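Local coordinates for protein glutathione synthetase-like effector 30 (Gpa-GSS30-apo) (Globodera pallida, PDB 5OET) that serves as an effector of a plant-parasitic nematode and probably arose by neofunctionalization of a housekeeping, ATP-dependent glutathione synthetase, at residues V37-Q42 and I454-F458; A161-Q165 and F343-H347; G189-F194 and V311-L315. The contacts are given in a common frame with arbitrary orientation. Residue numbers count along the deposited sequence, not the author numbering.

Interaction 1: V37-Q42 and I454-F458; sequences VPNIEQ and IKNHF
The segment V37-Q42 is an irregular loop. V37-I40 form a type I beta turn with P38 and N39 at its centre, closed by a hydrogen bond from I40 N to V37 O at 3.1 Å. E41 (phi/psi -160/138) is extended and leads the chain out of the turn. I454-F458 is extended, as part of strand 454-459. The backbones come closest at V37 and N456, whose CA atoms are 5.7 Å apart. No hydrogen bond joins the two segments, so the contact rests on van der Waals packing. V37 points toward the strand with chi1 t. Its CB lies 3.4 Å from K455 O, and its CG1 reaches N456 OD1 at 3.7 Å and H457 NE2 at 3.5 Å. The N-terminal loop thus lies against one strand of a large mixed sheet, just before helix 44-59. In that sheet 454-459 pairs antiparallel with 83-90 and 469-484. P38 covers the base of the K455 side chain, with P38 CG 3.7 Å from K455 CB. The K455 amino group leads away to a salt bridge with D470. N456 points its CB away from the loop. Its OD1 accepts a hydrogen bond from H457 N at 2.8 Å, and its ND2 binds S94 and Y92. H457, chi1 m, swings its ring toward the loop. Q42 OE1 lies at the ring edge, 4.1 Å from H457 CE1. N468 bonds both side chains, through Q42 OE1 and H457 ND1.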
ATOM      1  N   VAL A  37     -11.374  20.585  13.264  1.00 52.22           N
ATOM      2  CA  VAL A  37     -11.772  19.723  12.165  1.00 51.05           C
ATOM      3  C   VAL A  37     -13.153  20.041  11.584  1.00 52.30           C
ATOM      4  O   VAL A  37     -13.308  20.031  10.365  1.00 54.79           O
ATOM      5  CB  VAL A  37     -11.629  18.252  12.579  1.00 49.38           C
ATOM      6  CG1 VAL A  37     -12.320  17.327  11.605  1.00 49.31           C
ATOM      7  CG2 VAL A  37     -10.160  17.905  12.675  1.00 48.69           C
ATOM      8  N   PRO A  38     -14.163  20.299  12.432  1.00 53.27           N
ATOM      9  CA  PRO A  38     -15.481  20.698  11.894  1.00 54.38           C
ATOM     10  C   PRO A  38     -15.471  21.874  10.900  1.00 55.40           C
ATOM     11  O   PRO A  38     -16.178  21.802   9.911  1.00 54.77           O
ATOM     12  CB  PRO A  38     -16.273  21.062  13.144  1.00 55.50           C
ATOM     13  CG  PRO A  38     -15.682  20.199  14.197  1.00 55.14           C
ATOM     14  CD  PRO A  38     -14.223  20.061  13.883  1.00 53.78           C
ATOM     15  N   ASN A  39     -14.646  22.904  11.144  1.00 57.39           N
ATOM     16  CA  ASN A  39     -14.550  24.096  10.260  1.00 58.17           C
ATOM     17  C   ASN A  39     -13.787  23.879   8.949  1.00 56.64           C
ATOM     18  O   ASN A  39     -13.559  24.826   8.206  1.00 57.51           O
ATOM     19  CB  ASN A  39     -13.926  25.290  11.002  1.00 59.42           C
ATOM     20  CG  ASN A  39     -14.693  25.670  12.246  1.00 60.94           C
ATOM     21  OD1 ASN A  39     -14.115  26.159  13.207  1.00 62.31           O
ATOM     22  ND2 ASN A  39     -15.994  25.425  12.246  1.00 61.64           N
ATOM     23  N   ILE A  40     -13.381  22.649   8.665  1.00 54.84           N
ATOM     24  CA  ILE A  40     -12.872  22.289   7.348  1.00 54.01           C
ATOM     25  C   ILE A  40     -14.051  22.118   6.393  1.00 54.04           C
ATOM     26  O   ILE A  40     -14.094  22.770   5.360  1.00 55.10           O
ATOM     27  CB  ILE A  40     -12.040  20.985   7.393  1.00 52.06           C
ATOM     28  CG1 ILE A  40     -10.807  21.192   8.282  1.00 52.98           C
ATOM     29  CG2 ILE A  40     -11.664  20.531   5.986  1.00 50.68           C
ATOM     30  CD1 ILE A  40      -9.996  19.938   8.537  1.00 52.75           C
ATOM     31  N   GLU A  41     -14.985  21.237   6.752  1.00 54.00           N
ATOM     32  CA  GLU A  41     -16.097  20.838   5.882  1.00 54.75           C
ATOM     33  C   GLU A  41     -17.227  20.244   6.723  1.00 53.67           C
ATOM     34  O   GLU A  41     -16.968  19.495   7.666  1.00 53.96           O
ATOM     35  CB  GLU A  41     -15.616  19.835   4.815  1.00 55.70           C
ATOM     36  CG  GLU A  41     -16.655  19.381   3.781  1.00 58.47           C
ATOM     37  CD  GLU A  41     -17.146  20.493   2.835  1.00 62.69           C
ATOM     38  OE1 GLU A  41     -16.336  20.940   1.985  1.00 64.14           O
ATOM     39  OE2 GLU A  41     -18.348  20.906   2.913  1.00 64.93           O
ATOM     40  N   GLN A  42     -18.466  20.611   6.390  1.00 54.13           N
ATOM     41  CA  GLN A  42     -19.677  20.071   7.047  1.00 54.87           C
ATOM     42  C   GLN A  42     -20.768  19.565   6.085  1.00 53.37           C
ATOM     43  O   GLN A  42     -21.853  19.218   6.521  1.00 51.99           O
ATOM     44  CB  GLN A  42     -20.272  21.108   8.024  1.00 57.47           C
ATOM     45  CG  GLN A  42     -20.579  20.525   9.404  1.00 58.31           C
ATOM     46  CD  GLN A  42     -19.313  20.304  10.193  1.00 58.44           C
ATOM     47  OE1 GLN A  42     -18.931  19.176  10.509  1.00 60.00           O
ATOM     48  NE2 GLN A  42     -18.622  21.387  10.471  1.00 60.58           N
ATOM     49  N   ILE A 454     -11.445  16.639  21.647  1.00 54.25           N
ATOM     50  CA  ILE A 454     -11.516  17.343  20.371  1.00 53.74           C
ATOM     51  C   ILE A 454     -12.563  16.648  19.498  1.00 52.18           C
ATOM     52  O   ILE A 454     -13.058  15.577  19.844  1.00 51.21           O
ATOM     53  CB  ILE A 454     -10.124  17.453  19.685  1.00 52.73           C
ATOM     54  CG1 ILE A 454      -9.529  16.082  19.346  1.00 51.91           C
ATOM     55  CG2 ILE A 454      -9.155  18.237  20.563  1.00 52.82           C
ATOM     56  CD1 ILE A 454      -9.933  15.525  17.995  1.00 51.83           C
ATOM     57  N   LYS A 455     -12.901  17.287  18.384  1.00 51.67           N
ATOM     58  CA  LYS A 455     -13.881  16.787  17.419  1.00 50.09           C
ATOM     59  C   LYS A 455     -13.151  16.296  16.161  1.00 46.98           C
ATOM     60  O   LYS A 455     -12.209  16.939  15.685  1.00 47.20           O
ATOM     61  CB  LYS A 455     -14.867  17.899  17.042  1.00 52.45           C
ATOM     62  CG  LYS A 455     -15.803  18.374  18.159  1.00 55.50           C
ATOM     63  CD  LYS A 455     -17.192  17.727  18.084  1.00 57.55           C
ATOM     64  CE  LYS A 455     -18.310  18.657  18.597  1.00 59.41           C
ATOM     65  NZ  LYS A 455     -18.655  18.470  20.039  1.00 60.40           N
ATOM     66  N   ASN A 456     -13.587  15.157  15.632  1.00 43.95           N
ATOM     67  CA  ASN A 456     -13.036  14.603  14.407  1.00 41.24           C
ATOM     68  C   ASN A 456     -14.048  13.629  13.812  1.00 41.11           C
ATOM     69  O   ASN A 456     -15.113  13.368  14.418  1.00 42.34           O
ATOM     70  CB  ASN A 456     -11.708  13.894  14.703  1.00 40.14           C
ATOM     71  CG  ASN A 456     -10.694  14.038  13.571  1.00 38.81           C
ATOM     72  OD1 ASN A 456     -11.055  13.946  12.398  1.00 38.81           O
ATOM     73  ND2 ASN A 456      -9.438  14.271  13.913  1.00 36.59           N
ATOM     74  N   HIS A 457     -13.737  13.109  12.631  1.00 39.56           N
ATOM     75  CA  HIS A 457     -14.573  12.112  11.980  1.00 40.27           C
ATOM     76  C   HIS A 457     -13.838  10.776  11.913  1.00 40.70           C
ATOM     77  O   HIS A 457     -12.648  10.734  11.637  1.00 42.38           O
ATOM     78  CB  HIS A 457     -14.938  12.581  10.571  1.00 40.27           C
ATOM     79  CG  HIS A 457     -15.290  14.028  10.504  1.00 40.45           C
ATOM     80  ND1 HIS A 457     -16.476  14.522  10.986  1.00 40.93           N
ATOM     81  CD2 HIS A 457     -14.598  15.091  10.034  1.00 40.62           C
ATOM     82  CE1 HIS A 457     -16.499  15.833  10.821  1.00 42.40           C
ATOM     83  NE2 HIS A 457     -15.364  16.206  10.258  1.00 41.40           N
ATOM     84  N   PHE A 458     -14.555   9.682  12.133  1.00 41.39           N
ATOM     85  CA  PHE A 458     -13.964   8.339  12.227  1.00 41.10           C
ATOM     86  C   PHE A 458     -14.383   7.448  11.050  1.00 40.95           C
ATOM     87  O   PHE A 458     -15.564   7.254  10.817  1.00 42.58           O
ATOM     88  CB  PHE A 458     -14.434   7.693  13.531  1.00 42.07           C
ATOM     89  CG  PHE A 458     -13.683   8.127  14.761  1.00 41.98           C
ATOM     90  CD1 PHE A 458     -12.813   9.221  14.772  1.00 41.40           C
ATOM     91  CD2 PHE A 458     -13.881   7.411  15.960  1.00 42.92           C
ATOM     92  CE1 PHE A 458     -12.136   9.561  15.943  1.00 42.61           C
ATOM     93  CE2 PHE A 458     -13.203   7.756  17.124  1.00 42.97           C
ATOM     94  CZ  PHE A 458     -12.329   8.837  17.114  1.00 42.47           C
TER

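Interaction 2: A161-Q165 and F343-H347; sequences AMFCQ and FALSH
The segment A161-Q165 is a regular extended piece of strand 160-173. F343-H347 begins in a short, weakly bonded helix, about 343-345, and runs on as loop. The two backbones stand well apart: F163 CA to F343 CA is 8.5 Å, and Q165 CA to H347 CA is 9.9 Å. Side chains fill the gap. F343 comes first, with chi1 m and its CB directed toward the strand. Its CE2 lies over one face of the F163 ring, 3.5 Å from F163 CG. The ring centroids are 4.6 Å apart and the planes meet obliquely at 44°. F343 CE1 also touches A161 CB at 4.4 Å. A161 and F163 both point toward the second segment, while M162 between them points away to helix 225-240, as strand alternation requires. Together F163, F343 and H347 form an aromatic cluster, which joins the large mixed sheet to the turn that follows strand 336-337. The backbone then winds through A344 and L345 to S346, chi1 p, whose OG lies 2.9 Å from H347 ND1 in a hydrogen bond. H347, chi1 m, ends the segment with its CB toward the strand. H347 ND1 donates to F343 O at 2.8 Å, which folds the imidazole back over the turn. H347 NE2 is thereby left as acceptor for Q165 NE2, at 3.3 Å and nearly linear at 167°. Q165 reaches it with chi1 and chi2 both t. F163 CE1 lies 3.8 Å from H347 NE2; these rings meet rim to rim, centroids 5.8 Å apart and planes at 80°.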
ATOM      1  N   ALA A 161      22.538  -4.580  23.389  1.00 50.85           N
ATOM      2  CA  ALA A 161      21.089  -4.633  23.280  1.00 50.27           C
ATOM      3  C   ALA A 161      20.651  -3.541  22.340  1.00 48.69           C
ATOM      4  O   ALA A 161      21.272  -2.492  22.269  1.00 48.85           O
ATOM      5  CB  ALA A 161      20.443  -4.437  24.653  1.00 50.17           C
ATOM      6  N   MET A 162      19.583  -3.824  21.617  1.00 49.66           N
ATOM      7  CA  MET A 162      18.855  -2.851  20.809  1.00 49.40           C
ATOM      8  C   MET A 162      17.585  -2.567  21.572  1.00 49.15           C
ATOM      9  O   MET A 162      16.895  -3.486  21.973  1.00 48.97           O
ATOM     10  CB  MET A 162      18.511  -3.443  19.460  1.00 49.13           C
ATOM     11  CG  MET A 162      17.567  -2.605  18.633  1.00 49.16           C
ATOM     12  SD  MET A 162      17.527  -3.276  16.974  1.00 48.51           S
ATOM     13  CE  MET A 162      15.987  -2.556  16.415  1.00 49.09           C
ATOM     14  N   PHE A 163      17.272  -1.295  21.773  1.00 49.94           N
ATOM     15  CA  PHE A 163      16.221  -0.921  22.704  1.00 49.80           C
ATOM     16  C   PHE A 163      15.363   0.164  22.078  1.00 50.22           C
ATOM     17  O   PHE A 163      15.821   1.290  21.917  1.00 51.50           O
ATOM     18  CB  PHE A 163      16.876  -0.489  24.012  1.00 49.95           C
ATOM     19  CG  PHE A 163      15.950   0.177  24.972  1.00 49.45           C
ATOM     20  CD1 PHE A 163      14.667  -0.316  25.196  1.00 49.30           C
ATOM     21  CD2 PHE A 163      16.374   1.302  25.678  1.00 49.90           C
ATOM     22  CE1 PHE A 163      13.815   0.316  26.092  1.00 49.89           C
ATOM     23  CE2 PHE A 163      15.537   1.939  26.575  1.00 49.73           C
ATOM     24  CZ  PHE A 163      14.258   1.451  26.785  1.00 50.59           C
ATOM     25  N   CYS A 164      14.148  -0.211  21.680  1.00 50.23           N
ATOM     26  CA  CYS A 164      13.191   0.692  21.043  1.00 51.47           C
ATOM     27  C   CYS A 164      12.008   0.854  22.002  1.00 49.29           C
ATOM     28  O   CYS A 164      11.530  -0.120  22.585  1.00 47.15           O
ATOM     29  CB  CYS A 164      12.712   0.152  19.676  1.00 54.44           C
ATOM     30  SG  CYS A 164      13.872   0.261  18.255  1.00 60.37           S
ATOM     31  N   GLN A 165      11.549   2.100  22.150  1.00 47.66           N
ATOM     32  CA  GLN A 165      10.509   2.453  23.109  1.00 45.16           C
ATOM     33  C   GLN A 165       9.459   3.299  22.433  1.00 43.11           C
ATOM     34  O   GLN A 165       9.771   4.039  21.515  1.00 41.51           O
ATOM     35  CB  GLN A 165      11.128   3.224  24.263  1.00 46.25           C
ATOM     36  CG  GLN A 165      10.396   3.174  25.598  1.00 46.49           C
ATOM     37  CD  GLN A 165      11.071   4.054  26.639  1.00 47.27           C
ATOM     38  OE1 GLN A 165      11.177   5.258  26.456  1.00 47.89           O
ATOM     39  NE2 GLN A 165      11.544   3.453  27.730  1.00 49.25           N
ATOM     40  N   PHE A 343      14.376  -6.164  29.969  1.00 50.60           N
ATOM     41  CA  PHE A 343      13.637  -4.923  29.738  1.00 48.87           C
ATOM     42  C   PHE A 343      12.157  -5.061  30.022  1.00 48.93           C
ATOM     43  O   PHE A 343      11.515  -4.067  30.373  1.00 50.70           O
ATOM     44  CB  PHE A 343      13.852  -4.417  28.319  1.00 46.47           C
ATOM     45  CG  PHE A 343      15.169  -3.747  28.123  1.00 45.13           C
ATOM     46  CD1 PHE A 343      16.323  -4.484  28.072  1.00 45.47           C
ATOM     47  CD2 PHE A 343      15.253  -2.387  28.014  1.00 44.47           C
ATOM     48  CE1 PHE A 343      17.549  -3.878  27.888  1.00 45.33           C
ATOM     49  CE2 PHE A 343      16.469  -1.772  27.828  1.00 44.94           C
ATOM     50  CZ  PHE A 343      17.625  -2.518  27.772  1.00 45.20           C
ATOM     51  N   ALA A 344      11.617  -6.272  29.886  1.00 47.77           N
ATOM     52  CA  ALA A 344      10.235  -6.535  30.286  1.00 48.96           C
ATOM     53  C   ALA A 344      10.005  -6.294  31.781  1.00 50.06           C
ATOM     54  O   ALA A 344       8.920  -5.855  32.167  1.00 51.77           O
ATOM     55  CB  ALA A 344       9.831  -7.956  29.929  1.00 49.87           C
ATOM     56  N   LEU A 345      11.014  -6.586  32.604  1.00 49.56           N
ATOM     57  CA  LEU A 345      10.970  -6.295  34.038  1.00 50.17           C
ATOM     58  C   LEU A 345      11.033  -4.768  34.326  1.00 49.49           C
ATOM     59  O   LEU A 345      10.354  -4.264  35.221  1.00 48.90           O
ATOM     60  CB  LEU A 345      12.106  -7.049  34.756  1.00 50.89           C
ATOM     61  CG  LEU A 345      12.086  -7.124  36.282  1.00 52.16           C
ATOM     62  CD1 LEU A 345      10.822  -7.781  36.801  1.00 52.69           C
ATOM     63  CD2 LEU A 345      13.305  -7.880  36.781  1.00 53.15           C
ATOM     64  N   SER A 346      11.822  -4.030  33.551  1.00 48.23           N
ATOM     65  CA  SER A 346      11.915  -2.576  33.741  1.00 47.68           C
ATOM     66  C   SER A 346      10.751  -1.786  33.128  1.00 45.90           C
ATOM     67  O   SER A 346      10.726  -0.564  33.239  1.00 46.00           O
ATOM     68  CB  SER A 346      13.254  -2.037  33.201  1.00 47.86           C
ATOM     69  OG  SER A 346      13.225  -1.839  31.799  1.00 48.73           O
ATOM     70  N   HIS A 347       9.802  -2.453  32.477  1.00 43.68           N
ATOM     71  CA  HIS A 347       8.644  -1.757  31.893  1.00 42.81           C
ATOM     72  C   HIS A 347       7.308  -2.221  32.468  1.00 42.78           C
ATOM     73  O   HIS A 347       6.245  -1.930  31.929  1.00 41.91           O
ATOM     74  CB  HIS A 347       8.668  -1.908  30.372  1.00 41.59           C
ATOM     75  CG  HIS A 347       9.731  -1.098  29.711  1.00 41.33           C
ATOM     76  ND1 HIS A 347      11.076  -1.302  29.941  1.00 41.80           N
ATOM     77  CD2 HIS A 347       9.648  -0.069  28.842  1.00 40.88           C
ATOM     78  CE1 HIS A 347      11.774  -0.440  29.226  1.00 41.72           C
ATOM     79  NE2 HIS A 347      10.929   0.324  28.553  1.00 41.17           N
TER

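Interaction 3: G189-F194 and V311-L315; sequences GAIGSF and VFDRL
A buried arginine bridges a loop and a strand segment here: R314 starts with its CB directed away from G189-F194, yet its guanidinium curls back to reach that loop. Its chi1, chi2 and chi3 are all m. R314 NH2 donates a hydrogen bond to I191 O at 3.0 Å, with an angle of 154°, while R314 NE bonds S262 of helix 259-270. G189-F194 has no regular structure. A190 is the centre of an inverse gamma turn, with phi/psi of -79/77 and a weak hydrogen bond from I191 N to G189 O at 2.7 Å. G189 has phi/psi of 82/-125, where a CB would clash with the carbonyl oxygen of the preceding residue. The backbones are closest at A190 and R314, CA to CA 4.8 Å. The contact joins the loop between strand 179-188 and helix 196-210 to strand 306-314. That strand runs parallel to 246-251 in a second mixed sheet. A190 points toward V311-L315; its CB packs on L315 CD1 at 3.8 Å, and its CA lies 4.2 Å from D313 O. At the other end of the loop F194, chi1 m, also points toward that segment. R314 NH2 lies at the edge of its ring, 3.8 Å from F194 CD2. F194 CE2 touches F312 CZ at 4.4 Å, and helix 225-240 packs against both phenylalanines.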
ATOM      1  N   GLY A 189       9.562  -3.843  23.241  1.00 49.77           N
ATOM      2  CA  GLY A 189       9.355  -5.181  22.712  1.00 52.39           C
ATOM      3  C   GLY A 189       8.474  -5.155  21.488  1.00 53.42           C
ATOM      4  O   GLY A 189       8.779  -4.449  20.529  1.00 58.96           O
ATOM      5  N   ALA A 190       7.385  -5.916  21.502  1.00 53.66           N
ATOM      6  CA  ALA A 190       6.591  -6.122  20.286  1.00 53.97           C
ATOM      7  C   ALA A 190       5.711  -4.910  20.061  1.00 55.46           C
ATOM      8  O   ALA A 190       4.508  -4.930  20.299  1.00 56.23           O
ATOM      9  CB  ALA A 190       5.764  -7.399  20.372  1.00 53.81           C
ATOM     10  N   ILE A 191       6.347  -3.859  19.571  1.00 56.92           N
ATOM     11  CA  ILE A 191       5.744  -2.551  19.484  1.00 59.98           C
ATOM     12  C   ILE A 191       4.913  -2.433  18.220  1.00 58.78           C
ATOM     13  O   ILE A 191       5.396  -2.731  17.128  1.00 58.52           O
ATOM     14  CB  ILE A 191       6.840  -1.453  19.502  1.00 63.35           C
ATOM     15  CG1 ILE A 191       7.424  -1.333  20.910  1.00 66.11           C
ATOM     16  CG2 ILE A 191       6.283  -0.090  19.100  1.00 64.88           C
ATOM     17  CD1 ILE A 191       8.791  -0.667  20.931  1.00 68.94           C
ATOM     18  N   GLY A 192       3.683  -1.942  18.371  1.00 58.13           N
ATOM     19  CA  GLY A 192       2.845  -1.592  17.233  1.00 56.51           C
ATOM     20  C   GLY A 192       3.220  -0.281  16.564  1.00 55.99           C
ATOM     21  O   GLY A 192       3.812   0.600  17.173  1.00 57.23           O
ATOM     22  N   SER A 193       2.859  -0.181  15.289  1.00 56.45           N
ATOM     23  CA  SER A 193       2.853   1.051  14.484  1.00 56.42           C
ATOM     24  C   SER A 193       4.194   1.618  14.001  1.00 56.81           C
ATOM     25  O   SER A 193       4.273   2.796  13.673  1.00 59.34           O
ATOM     26  CB  SER A 193       2.046   2.133  15.187  1.00 58.03           C
ATOM     27  OG  SER A 193       0.812   1.593  15.625  1.00 62.29           O
ATOM     28  N   PHE A 194       5.231   0.794  13.891  1.00 54.63           N
ATOM     29  CA  PHE A 194       6.429   1.225  13.161  1.00 52.71           C
ATOM     30  C   PHE A 194       6.153   1.569  11.672  1.00 51.83           C
ATOM     31  O   PHE A 194       6.609   2.614  11.156  1.00 49.51           O
ATOM     32  CB  PHE A 194       7.510   0.150  13.206  1.00 51.61           C
ATOM     33  CG  PHE A 194       8.209   0.032  14.521  1.00 51.05           C
ATOM     34  CD1 PHE A 194       8.847   1.121  15.090  1.00 51.87           C
ATOM     35  CD2 PHE A 194       8.297  -1.183  15.157  1.00 51.74           C
ATOM     36  CE1 PHE A 194       9.518   1.008  16.293  1.00 51.06           C
ATOM     37  CE2 PHE A 194       8.970  -1.301  16.359  1.00 53.65           C
ATOM     38  CZ  PHE A 194       9.576  -0.201  16.930  1.00 52.90           C
ATOM     39  N   VAL A 311      17.921 -10.818  16.643  1.00 41.73           N
ATOM     40  CA  VAL A 311      16.585 -11.414  16.702  1.00 43.45           C
ATOM     41  C   VAL A 311      15.563 -10.315  16.958  1.00 44.53           C
ATOM     42  O   VAL A 311      15.434  -9.812  18.066  1.00 44.91           O
ATOM     43  CB  VAL A 311      16.464 -12.530  17.741  1.00 43.55           C
ATOM     44  CG1 VAL A 311      15.040 -13.077  17.757  1.00 43.80           C
ATOM     45  CG2 VAL A 311      17.404 -13.654  17.391  1.00 45.15           C
ATOM     46  N   PHE A 312      14.844  -9.941  15.910  1.00 47.04           N
ATOM     47  CA  PHE A 312      13.818  -8.943  16.012  1.00 48.50           C
ATOM     48  C   PHE A 312      12.532  -9.649  16.451  1.00 50.32           C
ATOM     49  O   PHE A 312      11.899 -10.348  15.675  1.00 51.49           O
ATOM     50  CB  PHE A 312      13.730  -8.207  14.676  1.00 49.76           C
ATOM     51  CG  PHE A 312      13.030  -6.869  14.735  1.00 51.06           C
ATOM     52  CD1 PHE A 312      13.114  -6.020  15.845  1.00 51.53           C
ATOM     53  CD2 PHE A 312      12.299  -6.438  13.639  1.00 51.16           C
ATOM     54  CE1 PHE A 312      12.460  -4.790  15.850  1.00 51.80           C
ATOM     55  CE2 PHE A 312      11.635  -5.215  13.640  1.00 51.26           C
ATOM     56  CZ  PHE A 312      11.719  -4.387  14.739  1.00 51.24           C
ATOM     57  N   ASP A 313      12.217  -9.527  17.742  1.00 55.49           N
ATOM     58  CA  ASP A 313      11.020 -10.130  18.370  1.00 58.82           C
ATOM     59  C   ASP A 313       9.760  -9.332  17.969  1.00 56.85           C
ATOM     60  O   ASP A 313       9.631  -8.132  18.264  1.00 55.31           O
ATOM     61  CB  ASP A 313      11.127 -10.175  19.930  1.00 63.97           C
ATOM     62  CG  ASP A 313      11.471 -11.595  20.492  1.00 70.70           C
ATOM     63  OD1 ASP A 313      10.909 -12.580  19.983  1.00 75.51           O
ATOM     64  OD2 ASP A 313      12.275 -11.744  21.466  1.00 72.12           O
ATOM     65  N   ARG A 314       8.833 -10.012  17.301  1.00 54.19           N
ATOM     66  CA  ARG A 314       7.549  -9.446  16.955  1.00 53.10           C
ATOM     67  C   ARG A 314       6.480 -10.394  17.499  1.00 53.85           C
ATOM     68  O   ARG A 314       5.551 -10.781  16.796  1.00 53.09           O
ATOM     69  CB  ARG A 314       7.457  -9.236  15.439  1.00 52.43           C
ATOM     70  CG  ARG A 314       8.682  -8.572  14.815  1.00 51.82           C
ATOM     71  CD  ARG A 314       8.772  -7.081  15.107  1.00 50.39           C
ATOM     72  NE  ARG A 314       7.954  -6.321  14.160  1.00 51.08           N
ATOM     73  CZ  ARG A 314       7.182  -5.263  14.450  1.00 51.29           C
ATOM     74  NH1 ARG A 314       6.479  -4.689  13.471  1.00 49.75           N
ATOM     75  NH2 ARG A 314       7.088  -4.788  15.700  1.00 51.92           N
ATOM     76  N   LEU A 315       6.651 -10.746  18.778  1.00 57.19           N
ATOM     77  CA  LEU A 315       5.791 -11.662  19.522  1.00 62.03           C
ATOM     78  C   LEU A 315       5.866 -13.093  18.943  1.00 66.34           C
ATOM     79  O   LEU A 315       6.747 -13.911  19.279  1.00 65.59           O
ATOM     80  CB  LEU A 315       4.339 -11.125  19.555  1.00 65.76           C
ATOM     81  CG  LEU A 315       3.515 -11.300  20.832  1.00 69.47           C
ATOM     82  CD1 LEU A 315       4.109 -10.403  21.909  1.00 71.26           C
ATOM     83  CD2 LEU A 315       2.019 -11.023  20.629  1.00 68.75           C
TER

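Overall arrangement
From the N terminus, the chain passes V37-Q42, then A161-Q165, then G189-F194. It returns at V311-L315, which closes interaction 3 with 116 residues between. F343-H347 next closes interaction 2, with 177 between. I454-F458 comes last and closes interaction 1, the longest loop, with 411 between. Interaction 3 is thus nested inside interaction 2, and both inside interaction 1; none cross. Interactions 1 and 2 both reach the large mixed sheet, but their centres are 38 Å apart. Interaction 3 ties the loop after strand 179-188 of that sheet to the second mixed sheet. Interactions 2 and 3 touch: I191 CD1 packs on C164 O at 3.2 Å. C164 also forms the disulfide with C480 on strand 469-484.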